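PDB 6GZW: Dye type peroxidase A from Streptomyces lividans 1326, which binds haem and, as a dye-decolourising peroxidase, probably uses hydrogen peroxide to oxidise dyes and other substrates. Local coordinates for residues W53-T56 and A57-M61; E64-G67 and S68-D72; F86-G89 and H90-G94; A141-A144 and I145-D148; E366-V370 and G371-L375. All coordinates share one frame; numbering follows the deposited sequence.

Contact 1: W53-T56 and A57-M61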
loop_
_atom_site.group_PDB
_atom_site.type_symbol
_atom_site.label_atom_id
_atom_site.label_comp_id
_atom_site.label_asym_id
_atom_site.label_seq_id
_atom_site.Cartn_x
_atom_site.Cartn_y
_atom_site.Cartn_z
ATOM N N TRP A 53 22.367 3.209 10.019
ATOM C CA TRP A 53 21.217 2.415 9.616
ATOM C C TRP A 53 20.888 1.360 10.665
ATOM O O TRP A 53 19.726 1.146 10.972
ATOM C CB TRP A 53 21.463 1.711 8.274
ATOM C CG TRP A 53 21.147 2.504 7.067
ATOM C CD1 TRP A 53 20.458 3.692 6.992
ATOM C CD2 TRP A 53 21.420 2.121 5.727
ATOM N NE1 TRP A 53 20.335 4.081 5.678
ATOM C CE2 TRP A 53 20.908 3.140 4.879
ATOM C CE3 TRP A 53 22.083 1.041 5.146
ATOM C CZ2 TRP A 53 21.018 3.081 3.499
ATOM C CZ3 TRP A 53 22.195 0.995 3.776
ATOM C CH2 TRP A 53 21.639 1.986 2.969
ATOM N N SER A 54 21.922 0.712 11.205
ATOM C CA SER A 54 21.711 -0.320 12.230
ATOM C C SER A 54 21.116 0.245 13.509
ATOM O O SER A 54 20.246 -0.346 14.094
ATOM C CB SER A 54 23.016 -1.063 12.532
ATOM O OG SER A 54 23.559 -1.707 11.383
ATOM N N ASP A 55 21.577 1.424 13.948
ATOM C CA ASP A 55 21.008 2.076 15.113
ATOM C C ASP A 55 19.540 2.493 14.898
ATOM O O ASP A 55 18.694 2.304 15.762
ATOM C CB ASP A 55 21.881 3.285 15.481
ATOM C CG ASP A 55 21.414 3.986 16.761
ATOM O OD1 ASP A 55 21.531 3.384 17.839
ATOM O OD2 ASP A 55 20.928 5.131 16.674
ATOM N N THR A 56 19.236 3.008 13.708
ATOM C CA THR A 56 17.862 3.336 13.314
ATOM C C THR A 56 16.999 2.065 13.322
ATOM O O THR A 56 15.925 2.068 13.896
ATOM C CB THR A 56 17.852 4.058 11.946
ATOM O OG1 THR A 56 18.526 5.306 12.114
ATOM C CG2 THR A 56 16.427 4.301 11.386
ATOM N N ALA A 57 17.477 0.996 12.706
ATOM C CA ALA A 57 16.719 -0.239 12.706
ATOM C C ALA A 57 16.434 -0.751 14.127
ATOM O O ALA A 57 15.310 -1.127 14.443
ATOM C CB ALA A 57 17.445 -1.312 11.920
ATOM N N ARG A 58 17.471 -0.773 14.979
ATOM C CA ARG A 58 17.339 -1.224 16.354
ATOM C C ARG A 58 16.257 -0.457 17.096
ATOM O O ARG A 58 15.350 -1.043 17.692
ATOM C CB ARG A 58 18.680 -1.114 17.086
ATOM C CG ARG A 58 18.755 -1.857 18.421
ATOM C CD ARG A 58 18.475 -0.995 19.634
ATOM N NE ARG A 58 19.279 0.230 19.648
ATOM C CZ ARG A 58 19.027 1.286 20.411
ATOM N NH1 ARG A 58 17.996 1.288 21.262
ATOM N NH2 ARG A 58 19.787 2.357 20.292
ATOM N N ARG A 59 16.303 0.881 17.028
ATOM C CA ARG A 59 15.300 1.676 17.723
ATOM C C ARG A 59 13.920 1.434 17.179
ATOM O O ARG A 59 12.964 1.179 17.943
ATOM C CB ARG A 59 15.603 3.171 17.602
ATOM C CG ARG A 59 16.855 3.655 18.335
ATOM C CD ARG A 59 17.294 5.068 17.908
ATOM N NE ARG A 59 18.639 5.373 18.402
ATOM C CZ ARG A 59 18.936 5.762 19.650
ATOM N NH1 ARG A 59 18.001 5.983 20.572
ATOM N NH2 ARG A 59 20.215 5.932 19.980
ATOM N N LEU A 60 13.795 1.546 15.854
ATOM C CA LEU A 60 12.464 1.487 15.249
ATOM C C LEU A 60 11.817 0.114 15.406
ATOM O O LEU A 60 10.616 0.021 15.642
ATOM C CB LEU A 60 12.516 1.916 13.784
ATOM C CG LEU A 60 12.316 3.421 13.565
ATOM C CD1 LEU A 60 13.243 4.316 14.382
ATOM C CD2 LEU A 60 12.477 3.701 12.092
ATOM N N MET A 61 12.619 -0.948 15.314
ATOM C CA MET A 61 12.075 -2.309 15.516
ATOM C C MET A 61 11.582 -2.546 16.950
ATOM O O MET A 61 10.729 -3.393 17.194
ATOM C CB MET A 61 13.078 -3.388 15.099
ATOM C CG MET A 61 13.267 -3.484 13.598
ATOM S SD MET A 61 14.420 -4.774 13.132
ATOM C CE MET A 61 13.599 -6.172 13.899
HETATM O O HOH W 1 22.659 6.883 17.858
HETATM O O HOH W 2 21.957 0.370 18.127
#

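Contact 2: E64-G67 and S68-D72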
loop_
_atom_site.group_PDB
_atom_site.type_symbol
_atom_site.label_atom_id
_atom_site.label_comp_id
_atom_site.label_asym_id
_atom_site.label_seq_id
_atom_site.Cartn_x
_atom_site.Cartn_y
_atom_site.Cartn_z
ATOM N N GLU A 64 10.515 2.328 19.189
ATOM C CA GLU A 64 11.039 3.592 19.706
ATOM C C GLU A 64 11.155 4.600 18.554
ATOM O O GLU A 64 11.287 4.212 17.395
ATOM C CB GLU A 64 12.430 3.422 20.279
ATOM C CG GLU A 64 12.489 2.539 21.488
ATOM C CD GLU A 64 13.903 2.365 21.983
ATOM O OE1 GLU A 64 14.820 3.145 21.595
ATOM O OE2 GLU A 64 14.080 1.442 22.803
ATOM N N PRO A 65 11.135 5.895 18.878
ATOM C CA PRO A 65 11.420 6.888 17.837
ATOM C C PRO A 65 12.845 6.811 17.365
ATOM O O PRO A 65 13.693 6.209 18.021
ATOM C CB PRO A 65 11.196 8.239 18.548
ATOM C CG PRO A 65 11.324 7.940 20.017
ATOM C CD PRO A 65 10.900 6.503 20.207
ATOM N N ALA A 66 13.126 7.449 16.233
ATOM C CA ALA A 66 14.479 7.665 15.815
ATOM C C ALA A 66 15.224 8.431 16.928
ATOM O O ALA A 66 14.611 9.111 17.730
ATOM C CB ALA A 66 14.508 8.457 14.511
ATOM N N GLY A 67 16.545 8.264 16.956
ATOM C CA GLY A 67 17.384 8.844 17.991
ATOM C C GLY A 67 17.337 10.360 18.033
ATOM O O GLY A 67 17.565 10.957 19.081
ATOM N N SER A 68 17.038 10.971 16.890
ATOM C CA SER A 68 16.942 12.412 16.811
ATOM C C SER A 68 16.149 12.775 15.571
ATOM O O SER A 68 16.046 11.988 14.645
ATOM C CB SER A 68 18.332 13.039 16.762
ATOM O OG SER A 68 19.049 12.571 15.645
ATOM N N ARG A 69 15.547 13.956 15.588
ATOM C CA ARG A 69 14.756 14.437 14.443
ATOM C C ARG A 69 13.667 13.429 14.002
ATOM O O ARG A 69 13.445 13.214 12.789
ATOM C CB ARG A 69 15.677 14.817 13.253
ATOM C CG ARG A 69 16.853 15.752 13.586
ATOM C CD ARG A 69 16.444 17.124 14.098
ATOM N NE ARG A 69 15.736 17.830 13.028
ATOM C CZ ARG A 69 14.701 18.654 13.172
ATOM N NH1 ARG A 69 14.223 19.023 14.364
ATOM N NH2 ARG A 69 14.142 19.148 12.082
ATOM N N ASP A 70 12.986 12.805 14.966
ATOM C CA ASP A 70 11.916 11.886 14.631
ATOM C C ASP A 70 10.710 12.658 14.085
ATOM O O ASP A 70 10.424 13.745 14.548
ATOM C CB ASP A 70 11.494 11.033 15.816
ATOM C CG ASP A 70 10.576 9.916 15.398
ATOM O OD1 ASP A 70 11.107 8.864 14.995
ATOM O OD2 ASP A 70 9.354 10.136 15.532
ATOM N N THR A 71 10.009 12.077 13.109
ATOM C CA THR A 71 8.935 12.812 12.443
ATOM C C THR A 71 7.580 12.675 13.129
ATOM O O THR A 71 6.615 13.362 12.722
ATOM C CB THR A 71 8.759 12.280 11.011
ATOM O OG1 THR A 71 8.380 10.894 11.085
ATOM C CG2 THR A 71 10.054 12.484 10.190
ATOM N N ASP A 72 7.466 11.792 14.120
ATOM C CA ASP A 72 6.217 11.436 14.799
ATOM C C ASP A 72 5.229 10.599 13.946
ATOM O O ASP A 72 4.156 10.294 14.438
ATOM C CB ASP A 72 5.467 12.658 15.347
ATOM C CG ASP A 72 6.258 13.378 16.400
ATOM O OD1 ASP A 72 6.631 12.733 17.389
ATOM O OD2 ASP A 72 6.437 14.596 16.262
#

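Contact 3: F86-G89 and H90-G94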
loop_
_atom_site.group_PDB
_atom_site.type_symbol
_atom_site.label_atom_id
_atom_site.label_comp_id
_atom_site.label_asym_id
_atom_site.label_seq_id
_atom_site.Cartn_x
_atom_site.Cartn_y
_atom_site.Cartn_z
ATOM N N PHE A 86 19.442 -5.600 5.594
ATOM C CA PHE A 86 20.433 -4.916 4.780
ATOM C C PHE A 86 21.260 -5.870 3.923
ATOM O O PHE A 86 21.739 -6.903 4.443
ATOM C CB PHE A 86 21.401 -4.148 5.696
ATOM C CG PHE A 86 20.723 -3.172 6.647
ATOM C CD1 PHE A 86 20.307 -1.907 6.199
ATOM C CD2 PHE A 86 20.445 -3.526 7.969
ATOM C CE1 PHE A 86 19.680 -1.029 7.040
ATOM C CE2 PHE A 86 19.796 -2.637 8.829
ATOM C CZ PHE A 86 19.411 -1.381 8.355
ATOM N N GLY A 87 21.527 -5.488 2.666
ATOM C CA GLY A 87 22.416 -6.260 1.788
ATOM C C GLY A 87 23.348 -5.404 0.950
ATOM O O GLY A 87 23.155 -4.189 0.832
ATOM N N PHE A 88 24.359 -6.061 0.377
ATOM C CA PHE A 88 25.368 -5.452 -0.476
ATOM C C PHE A 88 25.344 -6.095 -1.863
ATOM O O PHE A 88 25.319 -7.339 -1.971
ATOM C CB PHE A 88 26.778 -5.639 0.130
ATOM C CG PHE A 88 26.910 -5.119 1.515
ATOM C CD1 PHE A 88 26.479 -5.871 2.601
ATOM C CD2 PHE A 88 27.408 -3.846 1.746
ATOM C CE1 PHE A 88 26.556 -5.384 3.894
ATOM C CE2 PHE A 88 27.489 -3.353 3.026
ATOM C CZ PHE A 88 27.068 -4.111 4.105
ATOM N N GLY A 89 25.387 -5.285 -2.912
ATOM C CA GLY A 89 25.371 -5.771 -4.287
ATOM C C GLY A 89 26.799 -5.955 -4.786
ATOM O O GLY A 89 27.750 -5.463 -4.159
ATOM N N HIS A 90 26.909 -6.630 -5.927
ATOM C CA HIS A 90 28.180 -6.829 -6.626
ATOM C C HIS A 90 28.955 -5.524 -6.799
ATOM O O HIS A 90 30.166 -5.476 -6.499
ATOM C CB HIS A 90 27.912 -7.502 -7.976
ATOM C CG HIS A 90 29.138 -7.850 -8.756
ATOM N ND1 HIS A 90 29.787 -6.942 -9.563
ATOM C CD2 HIS A 90 29.780 -9.031 -8.919
ATOM C CE1 HIS A 90 30.806 -7.542 -10.158
ATOM N NE2 HIS A 90 30.819 -8.812 -9.789
ATOM N N SER A 91 28.259 -4.458 -7.212
ATOM C CA SER A 91 28.894 -3.172 -7.500
ATOM C C SER A 91 29.516 -2.508 -6.277
ATOM O O SER A 91 30.461 -1.750 -6.406
ATOM C CB SER A 91 27.891 -2.228 -8.168
ATOM O OG SER A 91 26.752 -2.068 -7.348
ATOM N N PHE A 92 29.003 -2.794 -5.082
ATOM C CA PHE A 92 29.511 -2.171 -3.859
ATOM C C PHE A 92 31.033 -2.296 -3.663
ATOM O O PHE A 92 31.697 -1.350 -3.196
ATOM C CB PHE A 92 28.808 -2.801 -2.662
ATOM C CG PHE A 92 29.219 -2.233 -1.331
ATOM C CD1 PHE A 92 28.604 -1.089 -0.820
ATOM C CD2 PHE A 92 30.209 -2.852 -0.555
ATOM C CE1 PHE A 92 28.972 -0.571 0.427
ATOM C CE2 PHE A 92 30.582 -2.326 0.671
ATOM C CZ PHE A 92 29.968 -1.183 1.164
ATOM N N PHE A 93 31.573 -3.457 -4.028
ATOM C CA PHE A 93 32.927 -3.866 -3.618
ATOM C C PHE A 93 33.993 -3.100 -4.420
ATOM O O PHE A 93 35.004 -2.666 -3.855
ATOM C CB PHE A 93 33.032 -5.416 -3.685
ATOM C CG PHE A 93 32.094 -6.094 -2.721
ATOM C CD1 PHE A 93 30.744 -6.296 -3.062
ATOM C CD2 PHE A 93 32.501 -6.410 -1.436
ATOM C CE1 PHE A 93 29.859 -6.847 -2.160
ATOM C CE2 PHE A 93 31.626 -6.981 -0.519
ATOM C CZ PHE A 93 30.278 -7.184 -0.876
ATOM N N GLY A 94 33.740 -2.877 -5.705
ATOM C CA GLY A 94 34.602 -2.030 -6.548
ATOM C C GLY A 94 34.559 -0.522 -6.237
ATOM O O GLY A 94 35.447 0.226 -6.686
#

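Contact 4: A141-A144 and I145-D148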
loop_
_atom_site.group_PDB
_atom_site.type_symbol
_atom_site.label_atom_id
_atom_site.label_comp_id
_atom_site.label_asym_id
_atom_site.label_seq_id
_atom_site.Cartn_x
_atom_site.Cartn_y
_atom_site.Cartn_z
ATOM N N ALA A 141 9.780 4.053 8.878
ATOM C CA ALA A 141 11.066 3.379 8.745
ATOM C C ALA A 141 11.746 3.605 7.389
ATOM O O ALA A 141 12.947 3.878 7.307
ATOM C CB ALA A 141 10.906 1.906 9.027
ATOM N N LEU A 142 10.989 3.521 6.300
ATOM C CA LEU A 142 11.545 3.842 4.974
ATOM C C LEU A 142 12.157 5.235 4.933
ATOM O O LEU A 142 13.280 5.438 4.472
ATOM C CB LEU A 142 10.462 3.746 3.894
ATOM C CG LEU A 142 10.842 4.228 2.485
ATOM C CD1 LEU A 142 11.998 3.447 1.873
ATOM C CD2 LEU A 142 9.632 4.223 1.583
ATOM N N ARG A 143 11.404 6.199 5.409
ATOM C CA ARG A 143 11.852 7.571 5.391
ATOM C C ARG A 143 13.079 7.772 6.278
ATOM O O ARG A 143 14.022 8.489 5.913
ATOM C CB ARG A 143 10.686 8.466 5.822
ATOM C CG ARG A 143 10.959 9.974 5.801
ATOM C CD ARG A 143 11.462 10.488 4.457
ATOM N NE ARG A 143 11.600 11.948 4.450
ATOM C CZ ARG A 143 12.058 12.686 3.435
ATOM N NH1 ARG A 143 12.477 12.149 2.304
ATOM N NH2 ARG A 143 12.094 14.009 3.569
ATOM N N ALA A 144 13.103 7.112 7.441
ATOM C CA ALA A 144 14.249 7.258 8.346
ATOM C C ALA A 144 15.514 6.647 7.761
ATOM O O ALA A 144 16.597 7.261 7.815
ATOM C CB ALA A 144 13.920 6.680 9.694
ATOM N N ILE A 145 15.382 5.460 7.176
ATOM C CA ILE A 145 16.511 4.817 6.513
ATOM C C ILE A 145 16.976 5.673 5.338
ATOM O O ILE A 145 18.171 5.946 5.174
ATOM C CB ILE A 145 16.109 3.388 6.103
ATOM C CG1 ILE A 145 15.946 2.504 7.362
ATOM C CG2 ILE A 145 17.034 2.779 5.054
ATOM C CD1 ILE A 145 17.234 2.213 8.115
ATOM N N GLN A 146 16.038 6.153 4.523
ATOM C CA GLN A 146 16.428 6.966 3.383
ATOM C C GLN A 146 17.116 8.277 3.766
ATOM O O GLN A 146 18.084 8.664 3.119
ATOM C CB GLN A 146 15.234 7.203 2.459
ATOM C CG GLN A 146 15.480 8.160 1.289
ATOM C CD GLN A 146 14.865 9.523 1.532
ATOM O OE1 GLN A 146 13.862 9.644 2.243
ATOM N NE2 GLN A 146 15.460 10.554 0.956
ATOM N N ARG A 147 16.629 8.926 4.815
ATOM C CA ARG A 147 17.242 10.144 5.343
ATOM C C ARG A 147 18.594 9.915 6.032
ATOM O O ARG A 147 19.447 10.825 6.038
ATOM C CB ARG A 147 16.265 10.856 6.279
ATOM C CG ARG A 147 15.076 11.450 5.565
ATOM C CD ARG A 147 15.408 12.787 4.955
ATOM N NE ARG A 147 15.414 13.845 5.955
ATOM C CZ ARG A 147 15.708 15.115 5.696
ATOM N NH1 ARG A 147 16.041 15.495 4.458
ATOM N NH2 ARG A 147 15.672 16.024 6.673
ATOM N N ASP A 148 18.819 8.724 6.600
ATOM C CA ASP A 148 20.167 8.354 7.091
ATOM C C ASP A 148 21.217 8.294 5.992
ATOM O O ASP A 148 22.421 8.494 6.264
ATOM C CB ASP A 148 20.187 6.975 7.740
ATOM C CG ASP A 148 19.664 6.953 9.147
ATOM O OD1 ASP A 148 19.529 8.000 9.805
ATOM O OD2 ASP A 148 19.408 5.827 9.620
HETATM O O HOH W 3 14.499 13.269 0.414
HETATM O O HOH W 4 17.199 9.225 9.633
#

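Contact 5: E366-V370 and G371-L375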
loop_
_atom_site.group_PDB
_atom_site.type_symbol
_atom_site.label_atom_id
_atom_site.label_comp_id
_atom_site.label_asym_id
_atom_site.label_seq_id
_atom_site.Cartn_x
_atom_site.Cartn_y
_atom_site.Cartn_z
ATOM N N GLU A 366 24.560 -7.619 19.928
ATOM C CA GLU A 366 24.560 -6.455 20.830
ATOM C C GLU A 366 25.930 -5.750 20.790
ATOM O O GLU A 366 26.969 -6.397 20.813
ATOM C CB GLU A 366 24.195 -6.865 22.267
ATOM C CG GLU A 366 23.966 -5.709 23.237
ATOM C CD GLU A 366 22.804 -4.816 22.835
ATOM O OE1 GLU A 366 22.989 -3.946 21.958
ATOM O OE2 GLU A 366 21.710 -4.973 23.406
ATOM N N GLY A 367 25.918 -4.425 20.667
ATOM C CA GLY A 367 27.146 -3.639 20.511
ATOM C C GLY A 367 27.781 -3.608 19.127
ATOM O O GLY A 367 28.898 -3.103 18.977
ATOM N N GLU A 368 27.092 -4.147 18.110
ATOM C CA GLU A 368 27.621 -4.184 16.748
ATOM C C GLU A 368 26.636 -3.563 15.777
ATOM O O GLU A 368 25.464 -3.359 16.099
ATOM C CB GLU A 368 27.814 -5.614 16.243
ATOM C CG GLU A 368 28.714 -6.524 17.038
ATOM C CD GLU A 368 28.927 -7.844 16.312
ATOM O OE1 GLU A 368 27.991 -8.314 15.596
ATOM O OE2 GLU A 368 30.051 -8.389 16.425
ATOM N N TYR A 369 27.157 -3.313 14.580
ATOM C CA TYR A 369 26.350 -2.933 13.423
ATOM C C TYR A 369 26.403 -4.014 12.333
ATOM O O TYR A 369 27.350 -4.815 12.246
ATOM C CB TYR A 369 26.763 -1.554 12.870
ATOM C CG TYR A 369 28.139 -1.412 12.249
ATOM C CD1 TYR A 369 29.256 -1.047 13.027
ATOM C CD2 TYR A 369 28.332 -1.567 10.885
ATOM C CE1 TYR A 369 30.519 -0.876 12.446
ATOM C CE2 TYR A 369 29.586 -1.406 10.294
ATOM C CZ TYR A 369 30.688 -1.053 11.068
ATOM O OH TYR A 369 31.926 -0.902 10.461
ATOM N N VAL A 370 25.381 -4.002 11.474
ATOM C CA VAL A 370 25.271 -4.967 10.385
ATOM C C VAL A 370 26.390 -4.722 9.368
ATOM O O VAL A 370 26.609 -3.587 8.931
ATOM C CB VAL A 370 23.879 -4.877 9.704
ATOM C CG1 VAL A 370 23.818 -5.816 8.502
ATOM C CG2 VAL A 370 22.789 -5.194 10.721
ATOM N N GLY A 371 27.108 -5.784 9.000
ATOM C CA GLY A 371 28.195 -5.683 8.034
ATOM C C GLY A 371 29.528 -5.244 8.631
ATOM O O GLY A 371 30.453 -4.915 7.897
ATOM N N GLN A 372 29.627 -5.281 9.950
ATOM C CA GLN A 372 30.820 -4.775 10.633
ATOM C C GLN A 372 32.076 -5.556 10.297
ATOM O O GLN A 372 33.134 -4.950 10.100
ATOM C CB GLN A 372 30.612 -4.762 12.126
ATOM C CG GLN A 372 31.813 -4.196 12.878
ATOM C CD GLN A 372 31.463 -3.698 14.248
ATOM O OE1 GLN A 372 30.309 -3.737 14.689
ATOM N NE2 GLN A 372 32.495 -3.210 14.953
ATOM N N ARG A 373 31.963 -6.886 10.174
ATOM C CA ARG A 373 33.134 -7.676 9.748
ATOM C C ARG A 373 33.635 -7.356 8.346
ATOM O O ARG A 373 34.827 -7.489 8.066
ATOM C CB ARG A 373 32.849 -9.176 9.856
ATOM C CG ARG A 373 32.756 -9.688 11.267
ATOM C CD ARG A 373 34.096 -9.610 11.989
ATOM N NE ARG A 373 34.338 -8.313 12.640
ATOM C CZ ARG A 373 33.762 -7.893 13.772
ATOM N NH1 ARG A 373 32.864 -8.649 14.412
ATOM N NH2 ARG A 373 34.068 -6.688 14.267
ATOM N N LEU A 374 32.727 -6.951 7.457
ATOM C CA LEU A 374 33.111 -6.504 6.141
ATOM C C LEU A 374 33.773 -5.125 6.184
ATOM O O LEU A 374 34.773 -4.891 5.489
ATOM C CB LEU A 374 31.882 -6.415 5.211
ATOM C CG LEU A 374 32.122 -5.843 3.812
ATOM C CD1 LEU A 374 33.194 -6.594 3.019
ATOM C CD2 LEU A 374 30.811 -5.818 3.035
ATOM N N LEU A 375 33.139 -4.189 6.893
ATOM C CA LEU A 375 33.373 -2.771 6.638
ATOM C C LEU A 375 34.419 -2.095 7.520
ATOM O O LEU A 375 34.938 -1.049 7.155
ATOM C CB LEU A 375 32.054 -2.001 6.750
ATOM C CG LEU A 375 31.007 -2.430 5.737
ATOM C CD1 LEU A 375 29.641 -1.832 6.079
ATOM C CD2 LEU A 375 31.429 -2.029 4.335
#

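Contact 1: W53-T56 and A57-M61
Asp55 and the two arginines Arg58 and Arg59, three and four residues further along the same helix, form a salt-bridge network on its outer side. Arg59 is the side chain to follow. Its CB and CG leave the helix over the carbonyl of Asp55, with CG 3.4 Å from Asp55 O, and the chain then runs extended from CG to NE (chi3 -167°). CD passes 3.8 Å from Asp55 OD2. NE closes the main bond, 2.9 Å from Asp55 OD2 and almost straight at 175°; the oxygen lies in the guanidinium plane, whereas NE approaches it from above the carboxylate plane. At the tip, NH2 adds a weak bond to the same OD2, and a water donates to OD2 and accepts a weak bond from NH2.

Arg58 takes the other oxygen. With CG anti to its backbone N (chi1 -166°) and the chain folded at chi2 and chi3, its NH2 reaches Asp55 OD1 at 3.2 Å, on the syn side but tilted well out of the carboxylate plane, while a second water joins OD1 to Arg58 NE. The two guanidinium groups overlap, Arg58 NH2 lying 3.5 Å above the centre of the Arg59 plane, and their shared carboxylate probably offsets the like charges.

Round the helix from this network, Thr56 and Leu60 lie side by side, pointing the same way, with Thr56 CG2 4.1 Å from Leu60 CD2. Thr56 OG1 bonds to Asp148, and Trp53 NE1 to the carbonyl of Ile145, so helix 43-61 is tied to helix 135-149, while Trp53 and Ala57 rest on strands 126-132 and 83-89 of the sheet.

Contact 2: E64-G67 and S68-D72
Ala66 and Asp70 face each other across a compact loop, and the tight part of the contact is the grip of one carboxylate on the backbone. Ala66 N donates to Asp70 OD1 at 2.8 Å with an N-H...O angle of 161°, approaching from above the carboxylate plane. The side chains of Ala66 and Pro65 lean on the same group: Ala66 CB comes within 3.5 Å of Asp70 OD1, and Pro65 CB lies 3.6 Å from Asp70 CG. The carboxylate is delivered there by a first torsion that sets CG anti to the backbone N (chi1 -169°).

The second oxygen works in the other direction along the chain. Asp70 OD2 accepts from Asp72 N at 2.9 Å, which makes residues 70-72 an Asx turn. One side chain therefore braces the chain before it and the chain after it, and His140 NE2 on helix 135-149 adds a further hydrogen bond to OD1; these three bonds should hold the carboxylate's orientation well.

The bend at Gly67 and Ser68 is much looser. Both residues are exposed, and Ser68 turns its CB away from the preceding segment, its CB and OG lying beside the Gly67 carbonyl.

The loop follows helix 43-61 and precedes strand 83-89, standing at the edge of the chain where the second subunit approaches. Arg69 NH2 bonds to the carbonyl of Leu236 of that subunit, and Thr71 O to its Lys249, while the bond from Asp70 to His140 fastens the loop to helix 135-149.

Contact 3: F86-G89 and H90-G94
Phe88 and Phe92 form a T-shaped aromatic pair where strand 83-89 of the ferredoxin-like, dimeric alpha-beta-barrel-type fold runs directly into the short helix 90-95. The ring planes stand 68° apart and the centroids 4.9 Å apart. The edge of Phe88 is directed at Phe92, with CD2 sitting 3.5 Å above the centre of that ring. With chi1 at -179°, the Phe92 ring swings away from its own N and lies alongside Phe88, pointing the same way.

Apolar packing extends the cluster through Phe93. Its CZ lies 4.0 Å from Phe88 CB, and Phe92 CD2 stands over the centre of one face of its ring. Leu374 and Leu375 of helix 372-375 close on this aromatic group, and Leu126 of strand 126-132 touches both Phe88 and Phe92.

Polar interaction is slight. Phe92 N donates to Gly89 O at 3.1 Å, bent to 141° and from well above the carbonyl plane, which marks the first turn of a weakly bonded helix. Ser91 OG turns elsewhere, to Asp125. The same Gly89 oxygen also meets the edge of the Phe93 ring, near its plane, 3.2 Å from CE1.

Contact 4: A141-A144 and I145-D148
The side chains of Arg143 and Arg147, one helical turn apart, lie side by side, their guanidinium planes only 12° from parallel. Arg147 CD sits 3.7 Å above the centre of the Arg143 plane, and Arg143 NH2 lies over a face of the Arg147 group. Arg147 gets there by folding at chi2 and chi3, which lays its methylenes against Arg143.

Gln146 meets the same Arg143 guanidinium obliquely. Arg143 NH1 donates to Gln146 OE1 at 2.9 Å, in the amide's carbonyl plane and on a lone pair, though the oxygen is tilted out of the guanidinium plane and the bond is bent to 135°. A water accepts from both Arg143 NH1 and Gln146 NE2, closing a small ring of bonds.

The close positive charges have acidic partners on the second subunit: Arg143 bridges to Glu234 and Asp231 there, and Arg147 to Glu235. These carboxylates probably offset the closeness of the two positive groups.

Further round the helix, another water donates to Ala144 O and, at 2.6 Å, to Asp148 OD1. Ala141 and Ile145 turn inward onto strand 126-132. Regular i to i+4 backbone bonds, such as Gln146 N to Leu142 O at 2.8 Å, run beneath it all, as expected of an amphipathic helix packed on a sheet with its polar side in a subunit interface.

Contact 5: E366-V370 and G371-L375
A type II beta turn from Tyr369 to Gln372 leads the C-terminal tail into its last short helix, 372-375, with Gly371 as N-cap. The turn is closed by Gln372 N donating to Tyr369 O at 3.3 Å, from above the carbonyl plane. Gly371 has positive phi, a conformation that favours glycine in the third position of a type II turn. The Val370 oxygen itself is buried without a polar partner in the model.

Gln372 then reaches back across the Tyr369 ring. Its CB stands over the ring, 3.8 Å from the centroid and just 7° off the normal, a CH-pi contact. Beyond it the chain runs extended over the same ring, amide and ring planes 14° apart, until OE1 receives the Tyr369 N-H at 3.2 Å in a nearly straight bond (167°). Backbone and side chain of Gln372 thus each bond to the main chain of Tyr369, while its methylenes cover the ring.

At the more open side, Arg373 NH1 makes a weak salt bridge to Glu368 OE2, 3.5 Å away at the edge of the guanidinium. Each has another partner: Arg373 NH2 pairs with Glu376, and Glu368 OE1 takes the N-H of Ala365. Leu375 CD1 approaches the ring edge, 4.2 Å from Tyr369 CE2.

Tyr369 packs on Ala47, Arg51 and Ser54 of helix 43-61, Val370 reaches Phe86 of strand 83-89, and helix 372-375 settles against that strand and against helix 90-95.

How the contacts relate
Along the chain the five contacts follow in series; none nests within or crosses another. Contact 1 closes turns of helix 43-61, and contact 2 shapes the loop just after it, their residues touching where Arg59 O meets Glu64 N. Contact 3 turns the corner from strand 83-89 into helix 90-95. Contact 4 lies on helix 135-149, packed beside contact 1, with centres about 10 Å apart; contacts 2 and 4 both reach the second subunit. Contact 5, in the C-terminal tail, returns to the N-terminal family region: Val370 N bonds to Ser54 of contact 1, and its leucines join the phenylalanines of contact 3.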